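PDB 1NRF: regulatory protein BlaR1, which probably senses beta-lactam antibiotics by becoming acylated in its extracellular C-terminal domain, the part present here, and relays the signal across the membrane to the cytoplasm. Local coordinates for residues E20-Y24 against I250-K254; F37-N43 against D223-A229. One frame throughout, in Å; residues are numbered along the deposited sequence.

Contact 1 (E20-Y24 against I250-K254); sequences EYEDY and ILDKK
In this penicillin-binding fold the last turn of helix 239-253 packs against the loop that follows strand 18-21, an edge strand of the sheet, with Tyr24 and Ile250 meeting in the buried part. Ile250 CG2 sits over the centre of the Tyr24 ring, 3.9 Å from the centroid and only 5° off the ring normal, a CH-pi contact. Its other branch ends in CD1, 3.6 Å from Tyr24 CB. A branched aliphatic residue suits this place because its two arms cover both the flat ring and its root. Tyr24, the N-cap residue of helix 25-29, has CG anti to its carbonyl carbon (chi1 -58°) and carries its hydroxyl toward Glu22 and Lys254. There Tyr24 OH gives a weak hydrogen bond to Glu22 OE1, and the Lys254 side chain crosses that of Tyr24 at about a right angle, with Lys254 CD 3.2 Å from Tyr24 OH. Lys254, just past the helix end, bends at chi2 and chi3 to bring its ammonium up to two carboxylates gathered on one side of it, a place that suits a lysine. The link to Glu20 is long. The closer salt bridge runs from Lys254 NZ to the syn lone pair of Glu22 OE2, at 2.5 Å, so short that the exact value is doubtful.

Contact 2 (F37-N43 against D223-A229); sequences FVLFNSN and DNTFFFA
Phe227, Phe226 and Ala229 bury the most surface where strand 225-234 pairs antiparallel with strand 33-41, at the middle of the sheet of this beta-lactamase-like sensor domain. Phe227 and Phe40 form a hydrogen-bonded pair: Phe40 N reaches Phe227 O at 2.7 Å, and Phe227 N returns the bond to Phe40 O. Their side chains lie side by side on the face covered by helix 158-170, pointing the same way, with Phe227 CD1 near the plane of the Phe40 ring at its edge. Large aromatic residues suit this buried layer between sheet and helix. Ala229 and Val38, bonded to each other both ways through their backbones, put their side chains on the same face.

Phe226 faces the other way, with Leu39 and Phe228. Leu39 CD1 comes 3.9 Å from Phe226 CB, crossing the aromatic side chain at a slant. Further out, the Asn41 amide runs alongside Phe226, its plane turned 63° to the ring, and Asn41 ND2 lies 3.4 Å from Phe226 CE1.

At the end of the pairing, polar side chains tie Asn41-Asn43 to Asp223-Thr225. Ser42 OG donates to Thr225 O (2.8 Å) and also lies in the plane of the Phe227 ring, at its edge. Asn224 has its CG swung away from the backbone N (chi1 -152°), which carries ND2 to Asn41 OD1 (2.9 Å), a nearly straight bond whose donor stands above the carbonyl plane. Its OD1 accepts from Asn43 N at 3.2 Å. Asparagine suits position 224 because its one amide can both give and take. The amides of Asn43 and Asn224 stack almost parallel, planes 4° apart, while Asn43 ND2 donates to Asp223 O at 2.8 Å.

The two contacts have centres about 12 Å apart and both reach the same sheet; helix 239-253 of contact 1 packs on Phe37 and Phe228 of contact 2 through Leu251. Along the chain, 20-24 and 37-43 come first, 223-229 and 250-254 last, so contact 1 encloses contact 2 and both join the two ends of the domain across the many helices that lie between. Phe37 is where the two contacts meet: its CD2 lies 3.5 Å from Tyr24 CE2, and its CZ 3.5 Å from Ile250 CG2. Contact 2 thus builds the middle of the sheet and contact 1 packs the end of the last helix against the loop after the edge strand 18-21, both away from the probable acylation site, Ser63.

Contact 1 (E20-Y24 against I250-K254)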
# COMPACT_ATOMS: atom_id res chain seq x y z
N GLU A 20 10.04 19.61 1.14
CA GLU A 20 9.85 20.50 -0.00
C GLU A 20 8.39 20.38 -0.45
O GLU A 20 7.78 19.33 -0.33
CB GLU A 20 10.78 20.07 -1.14
CG GLU A 20 10.73 20.94 -2.38
CD GLU A 20 11.63 20.41 -3.49
OE1 GLU A 20 11.33 19.31 -4.02
OE2 GLU A 20 12.62 21.09 -3.84
N TYR A 21 7.84 21.47 -0.95
CA TYR A 21 6.46 21.44 -1.40
C TYR A 21 6.36 21.77 -2.88
O TYR A 21 7.09 22.61 -3.39
CB TYR A 21 5.64 22.44 -0.58
CG TYR A 21 5.51 22.03 0.86
CD1 TYR A 21 4.49 21.16 1.27
CD2 TYR A 21 6.42 22.47 1.82
CE1 TYR A 21 4.39 20.73 2.59
CE2 TYR A 21 6.32 22.05 3.15
CZ TYR A 21 5.31 21.18 3.52
OH TYR A 21 5.21 20.75 4.82
N GLU A 22 5.46 21.07 -3.57
CA GLU A 22 5.26 21.29 -5.00
C GLU A 22 3.79 21.18 -5.36
O GLU A 22 2.98 20.66 -4.59
CB GLU A 22 6.07 20.31 -5.82
CG GLU A 22 7.55 20.60 -5.79
CD GLU A 22 8.35 19.67 -6.67
OE1 GLU A 22 8.00 19.54 -7.87
OE2 GLU A 22 9.32 19.07 -6.17
N ASP A 23 3.45 21.67 -6.55
CA ASP A 23 2.08 21.64 -7.01
C ASP A 23 1.91 20.65 -8.16
O ASP A 23 2.56 20.78 -9.19
CB ASP A 23 1.65 23.04 -7.47
CG ASP A 23 0.17 23.14 -7.74
OD1 ASP A 23 -0.28 24.20 -8.22
OD2 ASP A 23 -0.55 22.16 -7.47
N TYR A 24 1.04 19.67 -7.96
CA TYR A 24 0.78 18.66 -8.98
C TYR A 24 -0.71 18.56 -9.27
O TYR A 24 -1.18 17.57 -9.83
CB TYR A 24 1.31 17.31 -8.52
CG TYR A 24 2.79 17.31 -8.21
CD1 TYR A 24 3.73 17.61 -9.18
CD2 TYR A 24 3.24 16.97 -6.94
CE1 TYR A 24 5.10 17.58 -8.90
CE2 TYR A 24 4.59 16.93 -6.64
CZ TYR A 24 5.52 17.23 -7.62
OH TYR A 24 6.85 17.17 -7.31
N ILE A 250 3.36 11.69 -12.18
CA ILE A 250 4.21 12.57 -11.38
C ILE A 250 5.61 11.98 -11.27
O ILE A 250 6.59 12.70 -11.41
CB ILE A 250 3.62 12.80 -9.97
CG1 ILE A 250 2.27 13.51 -10.09
CG2 ILE A 250 4.59 13.63 -9.12
CD1 ILE A 250 1.58 13.76 -8.76
N LEU A 251 5.70 10.68 -11.05
CA LEU A 251 7.00 10.01 -10.94
C LEU A 251 7.80 10.18 -12.22
O LEU A 251 9.02 10.37 -12.19
CB LEU A 251 6.82 8.52 -10.67
CG LEU A 251 7.14 7.99 -9.26
CD1 LEU A 251 6.56 8.91 -8.21
CD2 LEU A 251 6.58 6.57 -9.12
N ASP A 252 7.11 10.10 -13.35
CA ASP A 252 7.71 10.24 -14.66
C ASP A 252 8.02 11.70 -14.96
O ASP A 252 8.84 12.01 -15.83
CB ASP A 252 6.76 9.66 -15.71
CG ASP A 252 7.12 10.08 -17.12
OD1 ASP A 252 6.64 11.15 -17.57
OD2 ASP A 252 7.89 9.35 -17.78
N LYS A 253 7.38 12.60 -14.22
CA LYS A 253 7.58 14.03 -14.39
C LYS A 253 8.90 14.47 -13.74
O LYS A 253 9.57 15.38 -14.23
CB LYS A 253 6.41 14.80 -13.78
CG LYS A 253 6.44 16.30 -14.02
CD LYS A 253 6.34 16.61 -15.50
CE LYS A 253 6.09 18.10 -15.72
NZ LYS A 253 5.86 18.43 -17.15
N LYS A 254 9.25 13.84 -12.63
CA LYS A 254 10.48 14.17 -11.94
C LYS A 254 11.57 13.19 -12.33
O LYS A 254 12.57 13.05 -11.64
CB LYS A 254 10.27 14.13 -10.42
CG LYS A 254 9.13 15.01 -9.95
CD LYS A 254 9.39 15.60 -8.56
CE LYS A 254 10.47 16.66 -8.62
NZ LYS A 254 10.74 17.33 -7.31

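Contact 2 (F37-N43 against D223-A229)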
# COMPACT_ATOMS: atom_id res chain seq x y z
N PHE A 37 0.27 13.78 -2.51
CA PHE A 37 1.43 13.07 -3.02
C PHE A 37 2.62 13.26 -2.08
O PHE A 37 3.01 14.39 -1.78
CB PHE A 37 1.77 13.60 -4.41
CG PHE A 37 3.05 13.06 -4.97
CD1 PHE A 37 3.11 11.77 -5.49
CD2 PHE A 37 4.20 13.84 -4.99
CE1 PHE A 37 4.30 11.27 -6.04
CE2 PHE A 37 5.39 13.36 -5.53
CZ PHE A 37 5.44 12.07 -6.06
N VAL A 38 3.17 12.15 -1.61
CA VAL A 38 4.34 12.18 -0.76
C VAL A 38 5.43 11.35 -1.41
O VAL A 38 5.22 10.18 -1.74
CB VAL A 38 4.07 11.58 0.64
CG1 VAL A 38 5.31 11.72 1.50
CG2 VAL A 38 2.90 12.28 1.30
N LEU A 39 6.59 11.96 -1.63
CA LEU A 39 7.74 11.26 -2.18
C LEU A 39 8.91 11.45 -1.22
O LEU A 39 9.09 12.53 -0.66
CB LEU A 39 8.11 11.83 -3.54
CG LEU A 39 9.42 11.32 -4.12
CD1 LEU A 39 9.22 9.94 -4.74
CD2 LEU A 39 9.92 12.30 -5.17
N PHE A 40 9.70 10.40 -1.00
CA PHE A 40 10.85 10.49 -0.11
C PHE A 40 12.16 10.03 -0.74
O PHE A 40 12.29 8.87 -1.13
CB PHE A 40 10.60 9.69 1.18
CG PHE A 40 11.74 9.77 2.17
CD1 PHE A 40 12.57 8.66 2.39
CD2 PHE A 40 11.99 10.94 2.88
CE1 PHE A 40 13.64 8.74 3.29
CE2 PHE A 40 13.05 11.03 3.78
CZ PHE A 40 13.88 9.92 3.98
N ASN A 41 13.11 10.96 -0.82
CA ASN A 41 14.44 10.69 -1.37
C ASN A 41 15.36 10.26 -0.23
O ASN A 41 15.75 11.08 0.61
CB ASN A 41 14.99 11.95 -2.05
CG ASN A 41 16.25 11.68 -2.86
OD1 ASN A 41 17.12 10.91 -2.44
ND2 ASN A 41 16.37 12.35 -4.01
N SER A 42 15.72 8.98 -0.20
CA SER A 42 16.56 8.43 0.86
C SER A 42 17.91 9.12 1.00
O SER A 42 18.29 9.53 2.10
CB SER A 42 16.79 6.93 0.63
OG SER A 42 15.56 6.22 0.61
N ASN A 43 18.63 9.23 -0.11
CA ASN A 43 19.94 9.87 -0.12
C ASN A 43 19.88 11.33 0.29
O ASN A 43 20.70 11.80 1.07
CB ASN A 43 20.57 9.78 -1.51
CG ASN A 43 20.93 8.37 -1.90
OD1 ASN A 43 20.93 7.47 -1.06
ND2 ASN A 43 21.26 8.16 -3.17
N ASP A 223 21.58 3.52 -7.17
CA ASP A 223 22.21 4.14 -6.02
C ASP A 223 21.24 4.85 -5.07
O ASP A 223 21.67 5.53 -4.14
CB ASP A 223 23.27 5.14 -6.51
CG ASP A 223 22.69 6.21 -7.41
OD1 ASP A 223 21.58 6.02 -7.95
OD2 ASP A 223 23.36 7.26 -7.59
N ASN A 224 19.94 4.66 -5.29
CA ASN A 224 18.94 5.32 -4.44
C ASN A 224 17.61 4.56 -4.38
O ASN A 224 17.38 3.61 -5.13
CB ASN A 224 18.72 6.74 -4.98
CG ASN A 224 18.29 7.73 -3.91
OD1 ASN A 224 18.18 7.38 -2.73
ND2 ASN A 224 18.05 8.97 -4.32
N THR A 225 16.75 4.98 -3.46
CA THR A 225 15.43 4.37 -3.30
C THR A 225 14.43 5.47 -2.99
O THR A 225 14.63 6.27 -2.07
CB THR A 225 15.41 3.34 -2.16
OG1 THR A 225 16.49 2.42 -2.34
CG2 THR A 225 14.10 2.56 -2.18
N PHE A 226 13.36 5.51 -3.76
CA PHE A 226 12.33 6.52 -3.59
C PHE A 226 11.07 5.88 -3.06
O PHE A 226 10.57 4.92 -3.63
CB PHE A 226 12.04 7.20 -4.94
CG PHE A 226 13.19 7.97 -5.49
CD1 PHE A 226 13.33 9.34 -5.21
CD2 PHE A 226 14.17 7.34 -6.26
CE1 PHE A 226 14.43 10.06 -5.68
CE2 PHE A 226 15.28 8.04 -6.73
CZ PHE A 226 15.42 9.41 -6.45
N PHE A 227 10.55 6.43 -1.96
CA PHE A 227 9.31 5.93 -1.37
C PHE A 227 8.21 6.93 -1.66
O PHE A 227 8.41 8.13 -1.49
CB PHE A 227 9.48 5.74 0.14
CG PHE A 227 10.49 4.69 0.52
CD1 PHE A 227 11.83 5.02 0.70
CD2 PHE A 227 10.10 3.37 0.67
CE1 PHE A 227 12.76 4.05 1.02
CE2 PHE A 227 11.02 2.39 0.99
CZ PHE A 227 12.36 2.73 1.16
N PHE A 228 7.06 6.45 -2.11
CA PHE A 228 5.96 7.34 -2.45
C PHE A 228 4.58 6.82 -2.04
O PHE A 228 4.35 5.62 -1.86
CB PHE A 228 5.95 7.58 -3.96
CG PHE A 228 5.76 6.33 -4.76
CD1 PHE A 228 6.85 5.55 -5.12
CD2 PHE A 228 4.48 5.88 -5.09
CE1 PHE A 228 6.66 4.34 -5.80
CE2 PHE A 228 4.28 4.67 -5.76
CZ PHE A 228 5.38 3.90 -6.11
N ALA A 229 3.64 7.75 -1.91
CA ALA A 229 2.28 7.42 -1.55
C ALA A 229 1.38 8.51 -2.09
O ALA A 229 1.63 9.70 -1.91
CB ALA A 229 2.15 7.32 -0.02